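Local coordinates for protein CRISPR-associated endonuclease Cas3-HD (Methanocaldococcus jannaschii, PDB 3S4L) that cleaves single-stranded DNA in a magnesium-dependent manner, and single-stranded RNA without added cations, as the HD nuclease of CRISPR interference, at residues A142-F152 / K181-S192. Sequence-based numbering, arbitrary orientation.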
ATOM      1  N   ALA A 142      -6.322  -3.816  17.657  1.00 46.64           N
ATOM      2  CA  ALA A 142      -6.924  -2.502  17.500  1.00 38.44           C
ATOM      3  C   ALA A 142      -6.116  -1.449  18.246  1.00 29.92           C
ATOM      4  O   ALA A 142      -5.949  -0.333  17.769  1.00 31.34           O
ATOM      5  CB  ALA A 142      -8.368  -2.520  17.994  1.00 42.10           C
ATOM      6  N   GLU A 143      -5.611  -1.800  19.420  1.00 31.93           N
ATOM      7  CA  GLU A 143      -4.809  -0.853  20.194  1.00 35.46           C
ATOM      8  C   GLU A 143      -3.577  -0.351  19.410  1.00 41.97           C
ATOM      9  O   GLU A 143      -3.331   0.857  19.308  1.00 39.34           O
ATOM     10  CB  GLU A 143      -4.378  -1.476  21.513  1.00 30.57           C
ATOM     11  CG  GLU A 143      -3.552  -0.518  22.353  1.00 35.24           C
ATOM     12  CD  GLU A 143      -3.352  -1.008  23.779  1.00 45.52           C
ATOM     13  OE1 GLU A 143      -3.724  -2.164  24.079  1.00 53.46           O
ATOM     14  OE2 GLU A 143      -2.833  -0.231  24.599  1.00 53.65           O
ATOM     15  N   VAL A 144      -2.812  -1.296  18.864  1.00 42.24           N
ATOM     16  CA  VAL A 144      -1.646  -0.982  18.053  1.00 41.45           C
ATOM     17  C   VAL A 144      -2.015  -0.125  16.851  1.00 40.52           C
ATOM     18  O   VAL A 144      -1.295   0.823  16.528  1.00 46.39           O
ATOM     19  CB  VAL A 144      -0.918  -2.260  17.574  1.00 38.61           C
ATOM     20  CG1 VAL A 144       0.230  -1.883  16.655  1.00 35.29           C
ATOM     21  CG2 VAL A 144      -0.421  -3.051  18.778  1.00 34.69           C
ATOM     22  N   VAL A 145      -3.121  -0.447  16.173  1.00 36.38           N
ATOM     23  CA  VAL A 145      -3.597   0.453  15.115  1.00 36.54           C
ATOM     24  C   VAL A 145      -3.724   1.880  15.656  1.00 41.49           C
ATOM     25  O   VAL A 145      -3.210   2.815  15.052  1.00 40.33           O
ATOM     26  CB  VAL A 145      -4.940   0.023  14.503  1.00 36.72           C
ATOM     27  CG1 VAL A 145      -5.481   1.140  13.595  1.00 26.22           C
ATOM     28  CG2 VAL A 145      -4.781  -1.293  13.722  1.00 35.54           C
ATOM     29  N   LEU A 146      -4.379   2.037  16.806  1.00 34.65           N
ATOM     30  CA  LEU A 146      -4.535   3.361  17.399  1.00 32.56           C
ATOM     31  C   LEU A 146      -3.188   4.005  17.720  1.00 31.38           C
ATOM     32  O   LEU A 146      -3.026   5.219  17.607  1.00 34.98           O
ATOM     33  CB  LEU A 146      -5.405   3.322  18.673  1.00 33.36           C
ATOM     34  CG  LEU A 146      -6.886   2.944  18.561  1.00 35.29           C
ATOM     35  CD1 LEU A 146      -7.475   2.906  19.950  1.00 35.56           C
ATOM     36  CD2 LEU A 146      -7.653   3.925  17.693  1.00 39.89           C
ATOM     37  N   ASP A 147      -2.233   3.204  18.162  1.00 30.31           N
ATOM     38  CA  ASP A 147      -0.882   3.707  18.381  1.00 40.74           C
ATOM     39  C   ASP A 147      -0.265   4.239  17.068  1.00 44.39           C
ATOM     40  O   ASP A 147       0.361   5.305  17.033  1.00 41.45           O
ATOM     41  CB  ASP A 147       0.008   2.578  18.939  1.00 43.64           C
ATOM     42  CG  ASP A 147      -0.296   2.246  20.401  1.00 46.20           C
ATOM     43  OD1 ASP A 147      -0.976   3.058  21.068  1.00 43.75           O
ATOM     44  OD2 ASP A 147       0.161   1.181  20.890  1.00 46.77           O
ATOM     45  N   LYS A 148      -0.447   3.492  15.987  1.00 36.66           N
ATOM     46  CA  LYS A 148       0.299   3.776  14.767  1.00 42.17           C
ATOM     47  C   LYS A 148      -0.359   4.865  13.933  1.00 43.74           C
ATOM     48  O   LYS A 148       0.218   5.369  12.970  1.00 40.88           O
ATOM     49  CB  LYS A 148       0.516   2.500  13.951  1.00 31.39           C
ATOM     50  CG  LYS A 148       1.413   1.453  14.623  1.00 29.48           C
ATOM     51  CD  LYS A 148       1.320   0.121  13.839  1.00 34.39           C
ATOM     52  CE  LYS A 148       2.429  -0.864  14.205  1.00 41.13           C
ATOM     53  NZ  LYS A 148       2.609  -1.874  13.104  1.00 46.34           N
ATOM     54  N   LEU A 149      -1.570   5.236  14.323  1.00 36.35           N
ATOM     55  CA  LEU A 149      -2.300   6.278  13.615  1.00 30.92           C
ATOM     56  C   LEU A 149      -2.523   7.502  14.498  1.00 38.36           C
ATOM     57  O   LEU A 149      -3.067   8.515  14.052  1.00 37.50           O
ATOM     58  CB  LEU A 149      -3.623   5.727  13.074  1.00 25.01           C
ATOM     59  CG  LEU A 149      -3.328   4.813  11.894  1.00 26.89           C
ATOM     60  CD1 LEU A 149      -4.577   4.145  11.342  1.00 29.00           C
ATOM     61  CD2 LEU A 149      -2.627   5.664  10.822  1.00 22.31           C
ATOM     62  N   LYS A 150      -2.085   7.408  15.749  1.00 40.91           N
ATOM     63  CA  LYS A 150      -2.306   8.490  16.709  1.00 42.23           C
ATOM     64  C   LYS A 150      -1.979   9.857  16.108  1.00 45.85           C
ATOM     65  O   LYS A 150      -2.803  10.776  16.150  1.00 42.63           O
ATOM     66  CB  LYS A 150      -1.475   8.271  17.977  1.00 41.58           C
ATOM     67  CG  LYS A 150      -1.854   9.210  19.132  1.00 42.86           C
ATOM     68  CD  LYS A 150      -1.108   8.846  20.413  1.00 42.72           C
ATOM     69  CE  LYS A 150      -1.686   9.583  21.618  1.00 49.54           C
ATOM     70  NZ  LYS A 150      -1.508  11.059  21.500  1.00 56.60           N
ATOM     71  N   LYS A 151      -0.782   9.984  15.534  1.00 44.06           N
ATOM     72  CA  LYS A 151      -0.328  11.275  15.001  1.00 41.35           C
ATOM     73  C   LYS A 151      -0.721  11.543  13.540  1.00 38.62           C
ATOM     74  O   LYS A 151      -0.224  12.489  12.930  1.00 40.92           O
ATOM     75  CB  LYS A 151       1.185  11.449  15.190  1.00 42.81           C
ATOM     76  CG  LYS A 151       1.591  11.745  16.617  1.00 53.63           C
ATOM     77  CD  LYS A 151       0.621  12.737  17.240  1.00 64.43           C
ATOM     78  CE  LYS A 151       1.167  13.375  18.510  1.00 74.04           C
ATOM     79  NZ  LYS A 151       0.362  14.581  18.880  1.00 75.95           N
ATOM     80  N   PHE A 152      -1.611  10.732  12.974  1.00 34.59           N
ATOM     81  CA  PHE A 152      -2.069  11.017  11.615  1.00 39.29           C
ATOM     82  C   PHE A 152      -2.896  12.305  11.606  1.00 43.22           C
ATOM     83  O   PHE A 152      -3.852  12.445  12.371  1.00 41.96           O
ATOM     84  CB  PHE A 152      -2.877   9.857  11.025  1.00 36.48           C
ATOM     85  CG  PHE A 152      -3.405  10.128   9.628  1.00 38.13           C
ATOM     86  CD1 PHE A 152      -2.537  10.170   8.536  1.00 31.70           C
ATOM     87  CD2 PHE A 152      -4.767  10.323   9.404  1.00 39.30           C
ATOM     88  CE1 PHE A 152      -3.017  10.416   7.247  1.00 27.99           C
ATOM     89  CE2 PHE A 152      -5.256  10.561   8.118  1.00 37.91           C
ATOM     90  CZ  PHE A 152      -4.378  10.613   7.035  1.00 30.82           C
ATOM     91  N   LYS A 181      -9.333  10.689   9.426  1.00 36.79           N
ATOM     92  CA  LYS A 181      -8.567   9.873  10.358  1.00 40.39           C
ATOM     93  C   LYS A 181      -9.302   8.668  10.948  1.00 41.32           C
ATOM     94  O   LYS A 181      -8.778   7.555  10.953  1.00 43.08           O
ATOM     95  CB  LYS A 181      -8.046  10.736  11.510  1.00 37.64           C
ATOM     96  CG  LYS A 181      -7.267   9.936  12.543  1.00 41.31           C
ATOM     97  CD  LYS A 181      -6.649  10.840  13.593  1.00 41.33           C
ATOM     98  CE  LYS A 181      -5.742  10.057  14.509  1.00 42.84           C
ATOM     99  NZ  LYS A 181      -4.995  10.978  15.407  1.00 50.90           N
ATOM    100  N   ASP A 182     -10.504   8.885  11.463  1.00 38.32           N
ATOM    101  CA  ASP A 182     -11.208   7.812  12.141  1.00 38.81           C
ATOM    102  C   ASP A 182     -11.685   6.779  11.129  1.00 40.19           C
ATOM    103  O   ASP A 182     -11.730   5.579  11.420  1.00 45.81           O
ATOM    104  CB  ASP A 182     -12.347   8.362  13.030  1.00 42.27           C
ATOM    105  CG  ASP A 182     -11.835   9.326  14.112  1.00 52.17           C
ATOM    106  OD1 ASP A 182     -10.600   9.402  14.340  1.00 52.06           O
ATOM    107  OD2 ASP A 182     -12.672  10.008  14.742  1.00 62.86           O
ATOM    108  N   ASP A 183     -12.000   7.233   9.924  1.00 41.47           N
ATOM    109  CA  ASP A 183     -12.317   6.308   8.844  1.00 44.08           C
ATOM    110  C   ASP A 183     -11.155   5.366   8.529  1.00 41.22           C
ATOM    111  O   ASP A 183     -11.368   4.183   8.271  1.00 43.27           O
ATOM    112  CB  ASP A 183     -12.740   7.080   7.596  1.00 52.47           C
ATOM    113  CG  ASP A 183     -13.991   7.910   7.826  1.00 58.71           C
ATOM    114  OD1 ASP A 183     -15.085   7.308   7.931  1.00 61.24           O
ATOM    115  OD2 ASP A 183     -13.878   9.155   7.907  1.00 56.53           O
ATOM    116  N   ILE A 184      -9.928   5.883   8.568  1.00 36.83           N
ATOM    117  CA  ILE A 184      -8.747   5.055   8.294  1.00 36.93           C
ATOM    118  C   ILE A 184      -8.509   4.073   9.443  1.00 34.81           C
ATOM    119  O   ILE A 184      -8.194   2.901   9.224  1.00 32.54           O
ATOM    120  CB  ILE A 184      -7.488   5.923   7.984  1.00 29.53           C
ATOM    121  CG1 ILE A 184      -7.747   6.751   6.719  1.00 29.31           C
ATOM    122  CG2 ILE A 184      -6.241   5.050   7.807  1.00 23.70           C
ATOM    123  CD1 ILE A 184      -6.612   7.703   6.309  1.00 28.92           C
ATOM    124  N   ILE A 185      -8.689   4.562  10.669  1.00 35.27           N
ATOM    125  CA  ILE A 185      -8.629   3.726  11.860  1.00 31.29           C
ATOM    126  C   ILE A 185      -9.612   2.559  11.762  1.00 32.50           C
ATOM    127  O   ILE A 185      -9.245   1.399  11.968  1.00 34.66           O
ATOM    128  CB  ILE A 185      -8.902   4.578  13.129  1.00 34.30           C
ATOM    129  CG1 ILE A 185      -7.679   5.451  13.454  1.00 28.02           C
ATOM    130  CG2 ILE A 185      -9.326   3.706  14.329  1.00 27.78           C
ATOM    131  CD1 ILE A 185      -7.941   6.492  14.561  1.00 28.18           C
ATOM    132  N   ARG A 186     -10.862   2.867  11.437  1.00 33.36           N
ATOM    133  CA  ARG A 186     -11.907   1.851  11.336  1.00 36.78           C
ATOM    134  C   ARG A 186     -11.528   0.820  10.289  1.00 35.53           C
ATOM    135  O   ARG A 186     -11.634  -0.389  10.524  1.00 39.46           O
ATOM    136  CB  ARG A 186     -13.241   2.502  10.950  1.00 43.53           C
ATOM    137  CG  ARG A 186     -14.309   2.433  12.004  1.00 45.93           C
ATOM    138  CD  ARG A 186     -15.603   3.099  11.541  1.00 48.63           C
ATOM    139  NE  ARG A 186     -15.419   4.518  11.261  1.00 50.40           N
ATOM    140  CZ  ARG A 186     -15.456   5.473  12.182  1.00 54.07           C
ATOM    141  NH1 ARG A 186     -15.686   5.161  13.455  1.00 51.61           N
ATOM    142  NH2 ARG A 186     -15.263   6.738  11.831  1.00 58.22           N
ATOM    143  N   PHE A 187     -11.093   1.297   9.122  1.00 34.69           N
ATOM    144  CA  PHE A 187     -10.663   0.380   8.074  1.00 27.48           C
ATOM    145  C   PHE A 187      -9.530  -0.526   8.523  1.00 27.46           C
ATOM    146  O   PHE A 187      -9.597  -1.742   8.358  1.00 35.93           O
ATOM    147  CB  PHE A 187     -10.230   1.104   6.794  1.00 33.52           C
ATOM    148  CG  PHE A 187      -9.662   0.169   5.770  1.00 33.07           C
ATOM    149  CD1 PHE A 187     -10.496  -0.614   4.996  1.00 39.63           C
ATOM    150  CD2 PHE A 187      -8.299   0.035   5.619  1.00 34.22           C
ATOM    151  CE1 PHE A 187      -9.973  -1.499   4.073  1.00 40.99           C
ATOM    152  CE2 PHE A 187      -7.778  -0.838   4.704  1.00 36.01           C
ATOM    153  CZ  PHE A 187      -8.617  -1.610   3.928  1.00 36.13           C
ATOM    154  N   VAL A 188      -8.477   0.064   9.073  1.00 29.62           N
ATOM    155  CA  VAL A 188      -7.319  -0.727   9.481  1.00 35.65           C
ATOM    156  C   VAL A 188      -7.637  -1.748  10.590  1.00 36.30           C
ATOM    157  O   VAL A 188      -7.205  -2.899  10.523  1.00 38.47           O
ATOM    158  CB  VAL A 188      -6.128   0.158   9.891  1.00 37.03           C
ATOM    159  CG1 VAL A 188      -4.947  -0.727  10.252  1.00 37.00           C
ATOM    160  CG2 VAL A 188      -5.773   1.134   8.754  1.00 32.25           C
ATOM    161  N   ILE A 189      -8.394  -1.337  11.601  1.00 35.03           N
ATOM    162  CA  ILE A 189      -8.836  -2.281  12.616  1.00 32.92           C
ATOM    163  C   ILE A 189      -9.560  -3.446  11.953  1.00 35.52           C
ATOM    164  O   ILE A 189      -9.237  -4.615  12.196  1.00 40.64           O
ATOM    165  CB  ILE A 189      -9.775  -1.603  13.644  1.00 40.10           C
ATOM    166  CG1 ILE A 189      -8.980  -0.646  14.528  1.00 36.83           C
ATOM    167  CG2 ILE A 189     -10.496  -2.649  14.507  1.00 41.90           C
ATOM    168  CD1 ILE A 189      -9.840   0.211  15.428  1.00 42.24           C
ATOM    169  N   GLU A 190     -10.534  -3.121  11.104  1.00 39.84           N
ATOM    170  CA  GLU A 190     -11.310  -4.135  10.390  1.00 46.76           C
ATOM    171  C   GLU A 190     -10.399  -5.040   9.568  1.00 48.07           C
ATOM    172  O   GLU A 190     -10.674  -6.226   9.398  1.00 55.77           O
ATOM    173  CB  GLU A 190     -12.354  -3.468   9.485  1.00 58.32           C
ATOM    174  CG  GLU A 190     -13.546  -4.350   9.142  1.00 69.28           C
ATOM    175  CD  GLU A 190     -14.507  -3.698   8.154  1.00 78.55           C
ATOM    176  OE1 GLU A 190     -15.595  -4.275   7.911  1.00 82.55           O
ATOM    177  OE2 GLU A 190     -14.174  -2.616   7.617  1.00 79.68           O
ATOM    178  N   MET A 191      -9.305  -4.482   9.063  1.00 41.48           N
ATOM    179  CA  MET A 191      -8.351  -5.267   8.290  1.00 41.20           C
ATOM    180  C   MET A 191      -7.543  -6.204   9.166  1.00 45.71           C
ATOM    181  O   MET A 191      -7.439  -7.393   8.888  1.00 46.75           O
ATOM    182  CB  MET A 191      -7.392  -4.337   7.548  1.00 45.13           C
ATOM    183  CG  MET A 191      -7.952  -3.819   6.244  1.00 51.70           C
ATOM    184  SD  MET A 191      -7.433  -4.839   4.861  1.00 61.51           S
ATOM    185  CE  MET A 191      -5.719  -4.288   4.726  1.00 26.36           C
ATOM    186  N   SER A 192      -6.965  -5.640  10.220  1.00 47.44           N
ATOM    187  CA  SER A 192      -6.078  -6.355  11.128  1.00 52.07           C
ATOM    188  C   SER A 192      -6.772  -7.541  11.760  1.00 54.62           C
ATOM    189  O   SER A 192      -6.147  -8.566  12.026  1.00 55.93           O
ATOM    190  CB  SER A 192      -5.611  -5.405  12.226  1.00 56.08           C
ATOM    191  OG  SER A 192      -5.182  -4.187  11.653  1.00 60.80           O
TER
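Val145 overlaps Val188 and fits as a knob into the hole formed by Ile185, Val188, Ile189 and Ser192. Its CG2 lies 3.5 Å from Val188 CG1 and also meets Ser192 OG. That hydroxyl is satisfied within its own helix by a 2.7 Å hydrogen bond from Ser192 OG to Val188 O. At one end, the CB of Ala142 rests on Ile189, where the backbones come closest. On the outer side, the side chains of Leu146 and Ile185 cross at about a right angle, with Leu146 CD2 meeting Ile185 CG2. Leu149 CD1 touches Ile184 CG2 and Ile185 CG1, each 4.0 Å away.

A type I turn from Leu149 to Phe152 faces Lys181. With CG opposite the backbone N (chi1 178°) and the chain extended beyond it, NZ reaches Lys150 O; the hydrogen bond is modelled too short to be trusted in detail. Lys181 CB sits at the edge of the Phe152 ring, and Ile184 CD1 packs 3.6 Å from Phe152 CE2.

The helix axes run roughly antiparallel, at 143° and 9.3 Å apart. Phe152, Ile184 and Val188 touch helix 91-107, which begins with the metal ligand His91, and Val188 also reaches Met121 of helix 110-121.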